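Local coordinates for protein dTDP-4-amino-4,6-dideoxyglucose formyltransferase (Shewanella sp. FDAARGOS_354, PDB 6V2T) that probably transfers a formyl group from a folate cofactor to the sugar amine of dTDP-4-amino-4,6-dideoxyglucose, a step linked to O-antigen synthesis, at residues Asn149-Ile152 with Asp153-Ala156. Residues are numbered along the deposited sequence; the frame is centred on the assembly and turned at random.
Sequences NEEI and DDGA. With FOL (folic acid), chain H.
The loop between strands 141-147 and 157-163 curls round the pterin end of the bound folic acid, and N149 meets D154 across its mouth. N149 ND2 donates to D154 OD1 at 2.9 Å, nearly straight at 160°. The carboxylate oxygen lies close to the amide plane of N149 and is met on its anti side. N149 holds CG between its backbone N and carbonyl carbon (chi1 63°), which brings OD1 near E151 N and ND2 near D154. OD1 accepts from E151 N at 2.9 Å, closing an Asx turn. This donor sits above the carbonyl plane. Both ends of the N149 amide are thus engaged, which fixes its flip.

E151 and D154 run side by side, with CB to CB at 3.7 Å and their carboxylates stacked 11° from parallel. K206 forms salt bridges with both, which probably offsets the repulsion of the like charges.

Main-chain groups of the loop bind the pterin. D153 N donates to FOL O4 at 2.9 Å, and FOL NA2 donates to N149 O at 3.1 Å. Water 1 sits inside the turn, accepting from N149 N and D154 N and lying 2.8 Å from FOL O4. I152 CG2 packs on FOL C15 of the p-aminobenzoyl ring at 3.6 Å. D153 OD1 lies near FOL N5 and C9, while OD2 accepts from G127 N. The D153 side chain also touches N116 and H118, consistent with the Asn-His-Asp catalytic set of formyltransferases. The loop thus forms part of the folate pocket beside that probable active site.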
# COMPACT_ATOMS: atom_id res chain seq x y z
N ASN B 149 25.82 -6.20 -27.67
CA ASN B 149 25.75 -6.25 -29.16
C ASN B 149 24.74 -5.18 -29.58
O ASN B 149 24.34 -4.35 -28.77
CB ASN B 149 25.48 -7.68 -29.67
CG ASN B 149 24.14 -8.24 -29.24
OD1 ASN B 149 23.22 -7.49 -28.92
ND2 ASN B 149 24.01 -9.56 -29.21
N GLU B 150 24.31 -5.23 -30.83
CA GLU B 150 23.39 -4.25 -31.43
C GLU B 150 21.98 -4.43 -30.89
O GLU B 150 21.26 -3.45 -30.93
CB GLU B 150 23.38 -4.46 -32.95
CG GLU B 150 24.71 -4.21 -33.60
CD GLU B 150 24.64 -4.36 -35.11
OE1 GLU B 150 23.56 -4.13 -35.66
OE2 GLU B 150 25.65 -4.74 -35.70
N GLU B 151 21.62 -5.63 -30.41
CA GLU B 151 20.28 -5.94 -29.84
C GLU B 151 20.30 -5.60 -28.34
O GLU B 151 21.38 -5.33 -27.76
CB GLU B 151 19.90 -7.39 -30.16
CG GLU B 151 19.45 -7.59 -31.62
CD GLU B 151 19.15 -9.02 -32.05
OE1 GLU B 151 18.28 -9.66 -31.43
OE2 GLU B 151 19.78 -9.50 -33.03
N ILE B 152 19.15 -5.60 -27.71
CA ILE B 152 19.01 -5.13 -26.30
C ILE B 152 19.08 -6.34 -25.37
O ILE B 152 18.27 -7.28 -25.53
CB ILE B 152 17.74 -4.29 -26.14
CG1 ILE B 152 17.75 -3.10 -27.10
CG2 ILE B 152 17.57 -3.83 -24.69
CD1 ILE B 152 16.46 -2.31 -27.14
N ASP B 153 19.97 -6.25 -24.37
CA ASP B 153 20.06 -7.24 -23.26
C ASP B 153 20.25 -8.63 -23.90
O ASP B 153 19.61 -9.58 -23.44
CB ASP B 153 18.86 -7.11 -22.32
CG ASP B 153 18.64 -5.72 -21.76
OD1 ASP B 153 19.63 -4.94 -21.70
OD2 ASP B 153 17.49 -5.41 -21.40
N ASP B 154 21.11 -8.70 -24.93
CA ASP B 154 21.20 -9.85 -25.87
C ASP B 154 22.62 -10.43 -25.98
O ASP B 154 22.69 -11.62 -26.26
CB ASP B 154 20.73 -9.46 -27.27
CG ASP B 154 20.60 -10.68 -28.19
OD1 ASP B 154 21.44 -10.80 -29.06
OD2 ASP B 154 19.71 -11.53 -27.93
N GLY B 155 23.69 -9.66 -25.70
CA GLY B 155 25.09 -10.10 -25.89
C GLY B 155 25.53 -11.17 -24.88
O GLY B 155 24.77 -11.46 -23.94
N ALA B 156 26.74 -11.71 -25.05
CA ALA B 156 27.26 -12.89 -24.31
C ALA B 156 27.25 -12.58 -22.81
O ALA B 156 27.72 -11.51 -22.42
CB ALA B 156 28.63 -13.28 -24.77
N1 FOL H . 22.48 -0.80 -25.87
C2 FOL H . 22.68 -1.85 -26.68
NA2 FOL H . 22.99 -1.66 -27.96
N3 FOL H . 22.63 -3.13 -26.20
C4 FOL H . 22.30 -3.35 -24.92
O4 FOL H . 22.27 -4.56 -24.57
C4A FOL H . 22.09 -2.27 -24.07
N5 FOL H . 21.73 -2.41 -22.79
C6 FOL H . 21.14 -1.33 -21.99
C7 FOL H . 21.82 -0.02 -22.42
N8 FOL H . 21.98 0.11 -23.84
C8A FOL H . 22.19 -0.98 -24.60
C9 FOL H . 19.56 -1.40 -21.95
N10 FOL H . 18.93 -0.08 -21.88
C11 FOL H . 15.48 1.23 -23.89
C12 FOL H . 16.23 2.09 -23.08
C13 FOL H . 17.36 1.62 -22.41
C14 FOL H . 17.80 0.32 -22.54
C15 FOL H . 17.07 -0.52 -23.38
C16 FOL H . 15.93 -0.07 -24.04
C FOL H . 14.27 1.74 -24.64
O FOL H . 14.21 2.94 -24.81
N FOL H . 13.35 0.94 -25.19
O HOH W 1 23.26 -6.68 -26.11